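Local structure of putative acetoin utilization protein, acetoin dehydrogenase (Thermus thermophilus, 5AWE) at residues A[12-17]-A[35-40]; A[22-27]-A[51-56]; A[88-93]-A[111-116]; A[134-139]-A[182-187]; A[142-147]-A[204-209]. The protein is of unknown function but joins a pair of CBS domains to an ACT domain, a combination consistent with sensing small regulatory ligands. One frame throughout, in Å; residues are numbered along the deposited sequence.

Contact 1 of 5, residues A[12-17]-A[35-40]; sequences VVVAPD and LPVMEG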
# COMPACT_ATOMS: atom_id res chain seq x y z
N VAL A 12 -3.19 -15.43 -23.17
CA VAL A 12 -2.05 -14.59 -22.83
C VAL A 12 -1.10 -15.40 -21.97
O VAL A 12 -1.52 -16.10 -21.06
CB VAL A 12 -2.48 -13.34 -22.05
CG1 VAL A 12 -1.27 -12.51 -21.69
CG2 VAL A 12 -3.47 -12.53 -22.88
N VAL A 13 0.19 -15.31 -22.25
CA VAL A 13 1.16 -15.99 -21.42
C VAL A 13 2.13 -14.95 -20.90
O VAL A 13 2.07 -13.79 -21.27
CB VAL A 13 1.92 -17.10 -22.19
CG1 VAL A 13 0.94 -18.07 -22.80
CG2 VAL A 13 2.80 -16.49 -23.26
N VAL A 14 3.04 -15.38 -20.04
CA VAL A 14 3.92 -14.45 -19.38
C VAL A 14 5.23 -15.21 -19.18
O VAL A 14 5.27 -16.43 -19.36
CB VAL A 14 3.28 -13.99 -18.03
CG1 VAL A 14 3.78 -14.83 -16.88
CG2 VAL A 14 3.51 -12.52 -17.82
N ALA A 15 6.29 -14.50 -18.83
CA ALA A 15 7.59 -15.13 -18.58
C ALA A 15 7.92 -15.04 -17.09
O ALA A 15 7.49 -14.12 -16.40
CB ALA A 15 8.67 -14.45 -19.40
N PRO A 16 8.70 -16.01 -16.58
CA PRO A 16 9.08 -16.04 -15.16
C PRO A 16 9.66 -14.73 -14.62
O PRO A 16 9.47 -14.39 -13.44
CB PRO A 16 10.09 -17.19 -15.09
CG PRO A 16 9.80 -18.03 -16.29
CD PRO A 16 9.37 -17.07 -17.35
N ASP A 17 10.37 -13.99 -15.47
CA ASP A 17 11.01 -12.76 -15.04
C ASP A 17 10.09 -11.57 -15.21
O ASP A 17 10.46 -10.44 -14.88
CB ASP A 17 12.31 -12.53 -15.82
CG ASP A 17 13.42 -13.48 -15.40
OD1 ASP A 17 13.30 -14.09 -14.31
OD2 ASP A 17 14.41 -13.62 -16.16
N LEU A 35 -2.67 -17.13 -15.65
CA LEU A 35 -1.64 -16.78 -16.61
C LEU A 35 -0.60 -17.88 -16.68
O LEU A 35 0.25 -18.01 -15.80
CB LEU A 35 -0.99 -15.47 -16.19
CG LEU A 35 -0.85 -14.32 -17.19
CD1 LEU A 35 -1.97 -14.35 -18.21
CD2 LEU A 35 -0.86 -13.00 -16.42
N PRO A 36 -0.66 -18.72 -17.73
CA PRO A 36 0.35 -19.78 -17.82
C PRO A 36 1.70 -19.11 -18.02
O PRO A 36 1.75 -18.02 -18.57
CB PRO A 36 -0.09 -20.60 -19.04
CG PRO A 36 -0.93 -19.65 -19.85
CD PRO A 36 -1.59 -18.72 -18.87
N VAL A 37 2.77 -19.74 -17.55
CA VAL A 37 4.10 -19.14 -17.65
C VAL A 37 5.02 -19.92 -18.58
O VAL A 37 5.37 -21.07 -18.30
CB VAL A 37 4.76 -19.05 -16.26
CG1 VAL A 37 6.10 -18.32 -16.37
CG2 VAL A 37 3.84 -18.31 -15.29
N MSE A 38 5.40 -19.29 -19.69
CA MSE A 38 6.28 -19.91 -20.69
C MSE A 38 7.76 -19.55 -20.51
O MSE A 38 8.11 -18.42 -20.20
CB MSE A 38 5.86 -19.49 -22.11
CG MSE A 38 4.42 -19.84 -22.48
SE MSE A 38 4.12 -21.59 -22.34
CE MSE A 38 5.03 -22.24 -23.79
N GLU A 39 8.62 -20.54 -20.72
CA GLU A 39 10.06 -20.31 -20.78
C GLU A 39 10.70 -21.37 -21.67
O GLU A 39 10.35 -22.55 -21.60
CB GLU A 39 10.66 -20.38 -19.37
CG GLU A 39 12.13 -20.01 -19.31
CD GLU A 39 12.68 -20.02 -17.90
OE1 GLU A 39 12.42 -21.01 -17.18
OE2 GLU A 39 13.36 -19.05 -17.51
N GLY A 40 11.64 -20.95 -22.51
CA GLY A 40 12.28 -21.90 -23.40
C GLY A 40 11.25 -22.56 -24.30
O GLY A 40 11.47 -23.66 -24.82

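Contact 2 of 5, residues A[22-27]-A[51-56]; sequences EAIRLL and DLKDAM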
# COMPACT_ATOMS: atom_id res chain seq x y z
N GLU A 22 3.38 -6.21 -13.25
CA GLU A 22 3.09 -6.10 -14.67
C GLU A 22 2.12 -7.21 -15.06
O GLU A 22 1.19 -6.99 -15.85
CB GLU A 22 4.37 -6.22 -15.49
CG GLU A 22 4.41 -5.30 -16.71
CD GLU A 22 3.09 -5.27 -17.48
OE1 GLU A 22 2.97 -5.97 -18.51
OE2 GLU A 22 2.17 -4.53 -17.04
N ALA A 23 2.33 -8.40 -14.51
CA ALA A 23 1.44 -9.53 -14.78
C ALA A 23 0.02 -9.17 -14.38
O ALA A 23 -0.93 -9.45 -15.11
CB ALA A 23 1.91 -10.75 -14.02
N ILE A 24 -0.12 -8.54 -13.21
CA ILE A 24 -1.43 -8.16 -12.70
C ILE A 24 -2.18 -7.26 -13.68
O ILE A 24 -3.34 -7.52 -14.02
CB ILE A 24 -1.32 -7.43 -11.35
CG1 ILE A 24 -0.81 -8.40 -10.28
CG2 ILE A 24 -2.66 -6.82 -10.95
CD1 ILE A 24 -0.66 -7.79 -8.89
N ARG A 25 -1.51 -6.21 -14.14
CA ARG A 25 -2.14 -5.26 -15.05
C ARG A 25 -2.52 -5.95 -16.36
O ARG A 25 -3.55 -5.64 -16.96
CB ARG A 25 -1.19 -4.09 -15.31
CG ARG A 25 -0.83 -3.28 -14.06
CD ARG A 25 -2.07 -2.69 -13.38
NE ARG A 25 -1.87 -1.30 -12.95
CZ ARG A 25 -2.20 -0.24 -13.68
NH1 ARG A 25 -1.99 0.99 -13.22
NH2 ARG A 25 -2.75 -0.40 -14.88
N LEU A 26 -1.69 -6.89 -16.80
CA LEU A 26 -1.97 -7.63 -18.02
C LEU A 26 -3.28 -8.42 -17.89
O LEU A 26 -4.08 -8.48 -18.83
CB LEU A 26 -0.81 -8.57 -18.34
CG LEU A 26 -0.83 -9.32 -19.67
CD1 LEU A 26 -1.15 -8.37 -20.82
CD2 LEU A 26 0.52 -9.98 -19.88
N LEU A 27 -3.50 -9.02 -16.73
CA LEU A 27 -4.72 -9.77 -16.47
C LEU A 27 -5.95 -8.87 -16.40
O LEU A 27 -7.05 -9.27 -16.78
CB LEU A 27 -4.59 -10.57 -15.17
CG LEU A 27 -3.68 -11.79 -15.25
CD1 LEU A 27 -3.30 -12.23 -13.85
CD2 LEU A 27 -4.39 -12.91 -16.01
N ASP A 51 -2.97 -15.47 -6.68
CA ASP A 51 -1.54 -15.66 -6.44
C ASP A 51 -0.78 -14.33 -6.49
O ASP A 51 0.02 -14.02 -5.60
CB ASP A 51 -0.94 -16.61 -7.49
CG ASP A 51 -1.40 -18.05 -7.33
OD1 ASP A 51 -1.09 -18.86 -8.23
OD2 ASP A 51 -2.06 -18.38 -6.32
N LEU A 52 -1.02 -13.54 -7.53
CA LEU A 52 -0.33 -12.27 -7.71
C LEU A 52 -0.69 -11.26 -6.61
O LEU A 52 0.19 -10.61 -6.05
CB LEU A 52 -0.66 -11.67 -9.08
CG LEU A 52 0.19 -12.03 -10.31
CD1 LEU A 52 1.33 -13.00 -9.96
CD2 LEU A 52 -0.74 -12.62 -11.37
N LYS A 53 -1.98 -11.14 -6.33
CA LYS A 53 -2.48 -10.21 -5.31
C LYS A 53 -2.04 -10.58 -3.90
O LYS A 53 -1.68 -9.71 -3.11
CB LYS A 53 -4.01 -10.16 -5.36
CG LYS A 53 -4.61 -9.16 -6.33
CD LYS A 53 -3.95 -9.20 -7.70
CE LYS A 53 -4.65 -8.23 -8.64
NZ LYS A 53 -6.13 -8.28 -8.46
N ASP A 54 -2.07 -11.87 -3.57
CA ASP A 54 -1.74 -12.33 -2.22
C ASP A 54 -0.24 -12.52 -2.01
O ASP A 54 0.19 -13.00 -0.96
CB ASP A 54 -2.46 -13.65 -1.90
CG ASP A 54 -3.97 -13.47 -1.72
OD1 ASP A 54 -4.47 -12.33 -1.85
OD2 ASP A 54 -4.65 -14.49 -1.45
N ALA A 55 0.54 -12.15 -3.02
CA ALA A 55 1.99 -12.29 -2.95
C ALA A 55 2.53 -11.65 -1.68
O ALA A 55 2.19 -10.51 -1.36
CB ALA A 55 2.64 -11.64 -4.17
N MSE A 56 3.36 -12.39 -0.94
CA MSE A 56 4.07 -11.81 0.19
C MSE A 56 5.57 -12.02 0.08
O MSE A 56 6.06 -13.15 0.19
CB MSE A 56 3.56 -12.40 1.51
CG MSE A 56 3.51 -13.91 1.57
SE MSE A 56 2.50 -14.46 2.97
CE MSE A 56 0.93 -13.68 2.57

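Contact 3 of 5, residues A[88-93]-A[111-116]; sequences VEADAP and VMEGER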
# COMPACT_ATOMS: atom_id res chain seq x y z
N VAL A 88 -4.67 -30.36 -19.35
CA VAL A 88 -5.41 -31.36 -20.12
C VAL A 88 -5.02 -31.28 -21.59
O VAL A 88 -4.66 -30.21 -22.09
CB VAL A 88 -6.94 -31.15 -20.04
CG1 VAL A 88 -7.54 -32.09 -19.03
CG2 VAL A 88 -7.25 -29.71 -19.69
N GLU A 89 -5.12 -32.41 -22.28
CA GLU A 89 -4.86 -32.46 -23.71
C GLU A 89 -6.06 -31.90 -24.46
O GLU A 89 -7.20 -32.11 -24.06
CB GLU A 89 -4.60 -33.90 -24.15
CG GLU A 89 -3.97 -34.78 -23.08
CD GLU A 89 -5.00 -35.31 -22.08
OE1 GLU A 89 -5.71 -36.27 -22.43
OE2 GLU A 89 -5.09 -34.76 -20.96
N ALA A 90 -5.79 -31.17 -25.54
CA ALA A 90 -6.86 -30.59 -26.34
C ALA A 90 -7.88 -31.66 -26.76
O ALA A 90 -9.09 -31.42 -26.76
CB ALA A 90 -6.27 -29.92 -27.58
N ASP A 91 -7.38 -32.85 -27.09
CA ASP A 91 -8.22 -33.91 -27.65
C ASP A 91 -8.86 -34.76 -26.57
O ASP A 91 -9.44 -35.80 -26.87
CB ASP A 91 -7.39 -34.82 -28.57
CG ASP A 91 -6.37 -35.64 -27.81
OD1 ASP A 91 -6.74 -36.26 -26.79
OD2 ASP A 91 -5.20 -35.68 -28.24
N ALA A 92 -8.74 -34.34 -25.32
CA ALA A 92 -9.32 -35.10 -24.22
C ALA A 92 -10.82 -34.86 -24.13
O ALA A 92 -11.34 -33.86 -24.63
CB ALA A 92 -8.66 -34.71 -22.92
N PRO A 93 -11.55 -35.80 -23.50
CA PRO A 93 -12.99 -35.57 -23.40
C PRO A 93 -13.23 -34.39 -22.45
O PRO A 93 -12.50 -34.21 -21.48
CB PRO A 93 -13.54 -36.89 -22.84
CG PRO A 93 -12.36 -37.57 -22.23
CD PRO A 93 -11.15 -37.12 -22.99
N VAL A 111 -4.51 -25.74 -21.73
CA VAL A 111 -4.78 -26.83 -22.66
C VAL A 111 -3.58 -27.06 -23.55
O VAL A 111 -3.00 -26.11 -24.09
CB VAL A 111 -6.03 -26.55 -23.53
CG1 VAL A 111 -6.29 -27.73 -24.45
CG2 VAL A 111 -7.24 -26.28 -22.64
N MSE A 112 -3.21 -28.32 -23.69
CA MSE A 112 -1.96 -28.69 -24.33
C MSE A 112 -2.19 -29.57 -25.55
O MSE A 112 -3.22 -30.24 -25.66
CB MSE A 112 -1.06 -29.43 -23.34
CG MSE A 112 -0.77 -28.66 -22.07
SE MSE A 112 0.13 -27.14 -22.41
CE MSE A 112 1.62 -27.80 -23.07
N GLU A 113 -1.23 -29.56 -26.46
CA GLU A 113 -1.01 -30.69 -27.36
C GLU A 113 0.38 -31.26 -27.07
O GLU A 113 1.40 -30.76 -27.55
CB GLU A 113 -1.12 -30.23 -28.81
CG GLU A 113 -2.53 -29.82 -29.19
CD GLU A 113 -2.62 -29.29 -30.60
OE1 GLU A 113 -1.63 -29.44 -31.35
OE2 GLU A 113 -3.67 -28.72 -30.96
N GLY A 114 0.41 -32.30 -26.24
CA GLY A 114 1.67 -32.77 -25.72
C GLY A 114 2.40 -31.66 -25.00
O GLY A 114 1.98 -31.21 -23.93
N GLU A 115 3.50 -31.20 -25.59
CA GLU A 115 4.34 -30.20 -24.95
C GLU A 115 3.92 -28.79 -25.34
O GLU A 115 4.28 -27.82 -24.66
CB GLU A 115 5.80 -30.45 -25.34
CG GLU A 115 6.78 -30.47 -24.16
CD GLU A 115 6.55 -31.62 -23.19
OE1 GLU A 115 7.44 -31.86 -22.34
OE2 GLU A 115 5.50 -32.29 -23.28
N ARG A 116 3.17 -28.66 -26.43
CA ARG A 116 2.73 -27.34 -26.90
C ARG A 116 1.47 -26.81 -26.20
O ARG A 116 0.63 -27.59 -25.75
CB ARG A 116 2.49 -27.38 -28.40
CG ARG A 116 2.28 -26.01 -29.01
CD ARG A 116 1.55 -26.13 -30.33
NE ARG A 116 2.29 -25.52 -31.43
CZ ARG A 116 2.38 -24.21 -31.64
NH1 ARG A 116 1.78 -23.37 -30.81
NH2 ARG A 116 3.05 -23.75 -32.69

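Contact 4 of 5, residues A[134-139]-A[182-187]; sequences LGLKLG and VMRVVG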
# COMPACT_ATOMS: atom_id res chain seq x y z
N LEU A 134 -26.45 -31.51 -22.34
CA LEU A 134 -27.59 -32.03 -21.58
C LEU A 134 -28.89 -31.30 -21.96
O LEU A 134 -29.98 -31.69 -21.54
CB LEU A 134 -27.33 -31.88 -20.07
CG LEU A 134 -26.03 -32.45 -19.46
CD1 LEU A 134 -26.03 -32.17 -17.96
CD2 LEU A 134 -25.92 -33.94 -19.70
N GLY A 135 -28.77 -30.24 -22.76
CA GLY A 135 -29.94 -29.57 -23.29
C GLY A 135 -30.70 -28.71 -22.28
O GLY A 135 -31.92 -28.60 -22.35
N LEU A 136 -29.98 -28.10 -21.34
CA LEU A 136 -30.62 -27.40 -20.24
C LEU A 136 -31.30 -26.13 -20.73
O LEU A 136 -32.04 -25.47 -19.99
CB LEU A 136 -29.59 -27.05 -19.15
CG LEU A 136 -28.70 -28.20 -18.64
CD1 LEU A 136 -27.81 -27.70 -17.52
CD2 LEU A 136 -29.56 -29.36 -18.16
N LYS A 137 -31.06 -25.78 -21.99
CA LYS A 137 -31.64 -24.59 -22.58
C LYS A 137 -32.66 -24.91 -23.66
O LYS A 137 -33.12 -24.01 -24.37
CB LYS A 137 -30.55 -23.70 -23.17
CG LYS A 137 -29.85 -22.80 -22.17
CD LYS A 137 -28.76 -22.00 -22.86
CE LYS A 137 -28.26 -20.87 -21.96
NZ LYS A 137 -29.33 -19.87 -21.66
N LEU A 138 -33.01 -26.19 -23.81
CA LEU A 138 -33.89 -26.61 -24.91
C LEU A 138 -35.36 -26.65 -24.54
O LEU A 138 -36.19 -27.09 -25.35
CB LEU A 138 -33.46 -27.98 -25.43
CG LEU A 138 -32.07 -28.05 -26.05
CD1 LEU A 138 -31.89 -29.43 -26.66
CD2 LEU A 138 -31.90 -26.96 -27.11
N GLY A 139 -35.70 -26.20 -23.34
CA GLY A 139 -37.08 -26.30 -22.90
C GLY A 139 -37.53 -27.76 -22.83
O GLY A 139 -36.78 -28.64 -22.40
N VAL A 182 -33.01 -38.44 -14.11
CA VAL A 182 -33.47 -37.13 -14.54
C VAL A 182 -33.33 -37.09 -16.05
O VAL A 182 -32.24 -37.27 -16.60
CB VAL A 182 -32.63 -35.98 -13.87
CG1 VAL A 182 -33.09 -34.62 -14.37
CG2 VAL A 182 -32.81 -36.04 -12.36
N MSE A 183 -34.46 -36.89 -16.72
CA MSE A 183 -34.52 -37.09 -18.16
C MSE A 183 -35.08 -35.82 -18.78
O MSE A 183 -36.06 -35.28 -18.30
CB MSE A 183 -35.43 -38.29 -18.49
CG MSE A 183 -35.42 -38.74 -19.95
SE MSE A 183 -36.74 -39.94 -20.34
CE MSE A 183 -35.92 -40.95 -21.39
N ARG A 184 -34.45 -35.35 -19.84
CA ARG A 184 -34.97 -34.20 -20.56
C ARG A 184 -35.47 -34.65 -21.91
O ARG A 184 -34.75 -35.27 -22.68
CB ARG A 184 -33.90 -33.11 -20.70
CG ARG A 184 -33.75 -32.32 -19.42
CD ARG A 184 -32.55 -31.41 -19.42
NE ARG A 184 -32.38 -30.79 -18.10
CZ ARG A 184 -33.04 -29.71 -17.69
NH1 ARG A 184 -33.92 -29.11 -18.49
NH2 ARG A 184 -32.82 -29.22 -16.48
N VAL A 185 -36.74 -34.34 -22.19
CA VAL A 185 -37.37 -34.76 -23.42
C VAL A 185 -37.90 -33.53 -24.15
O VAL A 185 -38.28 -32.55 -23.51
CB VAL A 185 -38.54 -35.74 -23.15
CG1 VAL A 185 -37.99 -37.04 -22.51
CG2 VAL A 185 -39.56 -35.08 -22.22
N VAL A 186 -37.90 -33.59 -25.48
CA VAL A 186 -38.31 -32.46 -26.30
C VAL A 186 -39.11 -32.91 -27.50
O VAL A 186 -39.20 -34.11 -27.80
CB VAL A 186 -37.09 -31.67 -26.83
CG1 VAL A 186 -36.27 -31.11 -25.67
CG2 VAL A 186 -36.25 -32.57 -27.71
N GLY A 187 -39.69 -31.94 -28.20
CA GLY A 187 -40.29 -32.21 -29.49
C GLY A 187 -41.76 -32.55 -29.44
O GLY A 187 -42.49 -32.09 -28.56
O HOH W 1 -34.32 -29.46 -21.38

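Contact 5 of 5, residues A[142-147]-A[204-209]; sequences RITVDI and VVDVRP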
# COMPACT_ATOMS: atom_id res chain seq x y z
N ARG A 142 -38.43 -31.59 -17.95
CA ARG A 142 -37.49 -32.27 -17.08
C ARG A 142 -38.25 -33.30 -16.25
O ARG A 142 -39.08 -32.95 -15.41
CB ARG A 142 -36.81 -31.24 -16.19
CG ARG A 142 -35.82 -31.80 -15.18
CD ARG A 142 -35.38 -30.71 -14.22
NE ARG A 142 -34.26 -31.10 -13.38
CZ ARG A 142 -34.39 -31.58 -12.15
NH1 ARG A 142 -35.59 -31.74 -11.62
NH2 ARG A 142 -33.30 -31.87 -11.43
N ILE A 143 -37.97 -34.57 -16.49
CA ILE A 143 -38.72 -35.65 -15.86
C ILE A 143 -37.82 -36.48 -14.97
O ILE A 143 -36.86 -37.10 -15.45
CB ILE A 143 -39.36 -36.57 -16.94
CG1 ILE A 143 -40.27 -35.75 -17.86
CG2 ILE A 143 -40.16 -37.70 -16.28
CD1 ILE A 143 -40.85 -36.54 -19.02
N THR A 144 -38.10 -36.48 -13.67
CA THR A 144 -37.49 -37.46 -12.78
C THR A 144 -38.37 -38.70 -12.78
O THR A 144 -39.56 -38.61 -12.50
CB THR A 144 -37.39 -36.94 -11.34
OG1 THR A 144 -36.64 -35.72 -11.32
CG2 THR A 144 -36.69 -37.97 -10.47
N VAL A 145 -37.77 -39.84 -13.11
CA VAL A 145 -38.52 -41.08 -13.16
C VAL A 145 -37.72 -42.21 -12.53
O VAL A 145 -36.50 -42.30 -12.72
CB VAL A 145 -38.88 -41.44 -14.62
CG1 VAL A 145 -37.65 -41.33 -15.51
CG2 VAL A 145 -39.45 -42.86 -14.69
N ASP A 146 -38.41 -43.07 -11.78
CA ASP A 146 -37.79 -44.23 -11.16
C ASP A 146 -38.11 -45.47 -11.97
O ASP A 146 -39.28 -45.87 -12.08
CB ASP A 146 -38.30 -44.40 -9.73
CG ASP A 146 -37.74 -43.35 -8.79
OD1 ASP A 146 -36.68 -42.76 -9.10
OD2 ASP A 146 -38.36 -43.12 -7.73
N ILE A 147 -37.08 -46.10 -12.52
CA ILE A 147 -37.25 -47.34 -13.26
C ILE A 147 -36.58 -48.45 -12.48
O ILE A 147 -35.68 -48.20 -11.67
CB ILE A 147 -36.59 -47.26 -14.66
CG1 ILE A 147 -35.10 -46.92 -14.51
CG2 ILE A 147 -37.31 -46.22 -15.51
CD1 ILE A 147 -34.32 -47.00 -15.82
N VAL A 204 -43.39 -42.22 -12.13
CA VAL A 204 -43.03 -40.84 -12.43
C VAL A 204 -42.98 -39.97 -11.17
O VAL A 204 -44.01 -39.65 -10.59
CB VAL A 204 -44.01 -40.20 -13.45
CG1 VAL A 204 -43.63 -38.74 -13.70
CG2 VAL A 204 -43.99 -40.99 -14.75
N VAL A 205 -41.77 -39.59 -10.77
CA VAL A 205 -41.57 -38.89 -9.51
C VAL A 205 -42.02 -37.43 -9.58
O VAL A 205 -42.79 -36.97 -8.73
CB VAL A 205 -40.09 -38.94 -9.09
CG1 VAL A 205 -39.91 -38.25 -7.75
CG2 VAL A 205 -39.62 -40.39 -9.00
N ASP A 206 -41.55 -36.70 -10.59
CA ASP A 206 -42.01 -35.32 -10.78
C ASP A 206 -41.71 -34.76 -12.16
O ASP A 206 -40.92 -35.32 -12.92
CB ASP A 206 -41.40 -34.40 -9.72
CG ASP A 206 -40.06 -33.85 -10.14
OD1 ASP A 206 -39.20 -34.65 -10.56
OD2 ASP A 206 -39.88 -32.62 -10.07
N VAL A 207 -42.35 -33.64 -12.49
CA VAL A 207 -42.25 -33.04 -13.81
C VAL A 207 -42.27 -31.51 -13.76
O VAL A 207 -43.19 -30.90 -13.21
CB VAL A 207 -43.41 -33.50 -14.71
CG1 VAL A 207 -43.30 -32.85 -16.08
CG2 VAL A 207 -43.41 -35.02 -14.83
N ARG A 208 -41.25 -30.90 -14.36
CA ARG A 208 -41.25 -29.46 -14.54
C ARG A 208 -40.69 -29.08 -15.91
O ARG A 208 -40.12 -29.92 -16.60
CB ARG A 208 -40.44 -28.77 -13.44
CG ARG A 208 -39.11 -29.41 -13.13
CD ARG A 208 -39.17 -30.06 -11.76
NE ARG A 208 -38.42 -29.31 -10.77
CZ ARG A 208 -38.85 -28.21 -10.16
NH1 ARG A 208 -38.08 -27.60 -9.27
NH2 ARG A 208 -40.04 -27.71 -10.46
N PRO A 209 -40.88 -27.81 -16.32
CA PRO A 209 -40.40 -27.30 -17.61
C PRO A 209 -38.89 -27.40 -17.77
O PRO A 209 -38.13 -27.12 -16.84
CB PRO A 209 -40.88 -25.85 -17.62
CG PRO A 209 -42.06 -25.85 -16.72
CD PRO A 209 -41.71 -26.82 -15.63
O HOH W 2 -38.50 -32.98 -12.64

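Contact 1 of 5, residues A[12-17]-A[35-40]
Val14 O takes two donors from the neighbouring strand: the N-H of Met38, at 2.9 Å, and the weaker CA-H of Val37, 3.4 Å from the same oxygen. The N-H of the same residue, Val14, donates to Pro36 O at 3.3 Å, with a bent N-H...O angle of 135°. These bonds make Val14 and Val37 a single beta bridge, so the 12-17 loop touches the strand edge without becoming a strand of the sheet. Side chains add to the bridge. Val13 lays CB and both methyls against CG of Met38, a selenomethionine, with CB and CG 3.7 Å apart; beyond CG the Met38 chain bends at chi2 and chi3 and leads away from the loop. Val37 sets CG1 anti to its backbone N (chi1 -176°), where the methyl lies 3.6 Å from Pro16 CD, while its CG2 meets Val14 CG1 at 3.8 Å. Pro16 CG also comes to 3.9 Å from Glu39 CD. An alanine at Pro16 would lose CG and CD, and would probably leave a gap between Val37 CG1 and the Glu39 chain. In the first CBS domain, helix 20-30 meets Val12 and Leu35 and strand 42-48 continues the hairpin beyond strand 34-39, and Leu117 of strand 116-122, from the second CBS domain, packs on Val13, Pro36 and Met38.

Contact 2 of 5, residues A[22-27]-A[51-56]
The two helices of the first CBS domain, 20-30 and 49-53, meet here through Ile24 and Leu27 on one and Leu52 and Lys53 on the other. Closest of the CA pairs is Ile24 with Leu52, 6.6 Å apart, and every residue that touches is buried. The side chains of Ile24 and Leu52 run antiparallel alongside one another, with CG1 of Ile24 lying 3.5 Å from CB of Leu52. The second branch of Ile24, CG2, is anti to the backbone N and reaches Lys53 CE at 3.4 Å; CD1 lies 3.8 Å from Lys53 CD. Farther out on Leu52, CD2 meets Leu27 CD1 at 3.6 Å, these two side chains crossing at about a right angle, and Ala23 CB more loosely at 4.2 Å. An alanine at Ile24 would take away both branches, and would probably leave Leu52 CB and the methylenes of Lys53 without their hydrocarbon partner. Bends at chi2 and chi4 shape the lysine chain, whose NZ forms a salt bridge with Asp49; Trp66 of the third subunit adds a cation-pi contact. The chemistry is therefore split along one residue: Lys53 gives its methylenes to the apolar interface and its charge to partners outside it.

Contact 3 of 5, residues A[88-93]-A[111-116]
Val111 sends CG1 across to Ala90, and its torsion explains the reach: the methyl is anti to the backbone N (chi1 -179°) and ends 3.5 Å from Ala90 CA and 3.8 Å from Ala90 CB. Glu113, two residues on, sets its CG 4.1 Å from Ala90 CB; beyond CG the chain runs extended to a salt bridge with Arg4. Met112, a selenomethionine between them, points to the other face with Glu89, and bends at chi2 and chi3 carry its end away from strand 88-89. Parallel pairing holds the backbones: Met112 N donates to Val88 O at 2.9 Å, and Ala90 N to Met112 O at 2.7 Å. A type I turn from Glu89 to Ala92 follows directly. The contact closes a beta-alpha-beta unit of the second CBS domain, in which helix 94-103 links the parallel strands and covers Val88, while strand 116-122 flanks 108-113 on its other side.

Contact 4 of 5, residues A[134-139]-A[182-187]
Over one face of the Arg184 guanidinium lies CD2 of Leu136, 3.2 Å from NE and 3.5 Å from CZ of that arginine, the two side chains crossing at about a right angle. Leu136 CA stands 4.0 Å above the guanidinium plane, offset toward the rim, and a water sits in plane at the edge. The leucine belongs to the turn that leaves helix 123-133 through a Schellman motif at Gly135, so the contact ties the link from the CBS domains to strand 178-186 of the ACT domain. Gly135 has positive phi, and a CB there would be crowded by Leu138 CD1. Leu138 N closes the following type I turn on Gly135 O at 3.0 Å. With chi2 near anti (170°), Arg184 CD lies 3.3 Å from Leu134 O. The polar end of Arg184 has further partners: NH1 bonds to Gly210 O, and NH2 forms a salt bridge with Glu95 of the fourth subunit. Farther along the strand, Val186 CG1 approaches Leu138 CB at 4.2 Å. One water joins the two segments by hydrogen bonds: it donates to Gly135 O at 2.7 Å and to Gly139 O while accepting from Arg184 NH1 at 2.9 Å.

Contact 5 of 5, residues A[142-147]-A[204-209]
Thr144 O receives two successive N-H groups, from Val205 at 3.0 Å and, weakly, from Asp206 at 3.4 Å: a classic beta bulge in the antiparallel sheet of the ACT domain. The register moves by one residue here, from Thr144 opposite Asp206 to Val145 opposite Val204. Thr144 OG1, anti to its carbonyl carbon (chi1 -58°), donates a weak bond to Asp206 OD1 at 2.9 Å, while its CG2 rests 3.8 Å from Val205 CB. The bulged Val205 also places CG2 3.3 Å from Asp146 OD2, an oxygen engaged by Arg180 in a salt bridge. Toward the other end, Arg142 N donates to Arg208 O at 2.7 Å, and Arg208 N returns a longer bond to Arg142 O. Helix 193-199 covers the opposite face, where it meets Ile143 and Val204. Glu95 of the fourth subunit, salt-bridged to Arg142 NE, and Asp206, in a long ion pair with Arg208, are likely to offset the like charges. The two arginines lie side by side, pointing the same way, their guanidinium planes 74° apart, with Arg142 NH1 at the edge of the Arg208 group, 3.8 Å from its NE.

Along the chain, contacts 1 and 2 interleave first, contact 3 follows, and contacts 4 and 5 interleave last. Contacts 1 and 2 share the first CBS domain and touch, with centres about 13 Å apart: Leu35 packs on Leu27, and helix 20-30 is followed in the chain by strand 34-39. Contact 3 belongs to the second CBS domain, its centre about 18 Å from that of contact 1. Contacts 4 and 5, about 12 Å apart between centres, meet through neighbouring strands 178-186 and 141-148 of the ACT sheet. The centres of contacts 1 and 5 are about 49 Å apart, so the chain is elongated, with helix 123-133 leading from CBS to ACT. Contacts 2 to 5 all reach the fourth subunit, consistent with assembly joining both domain types.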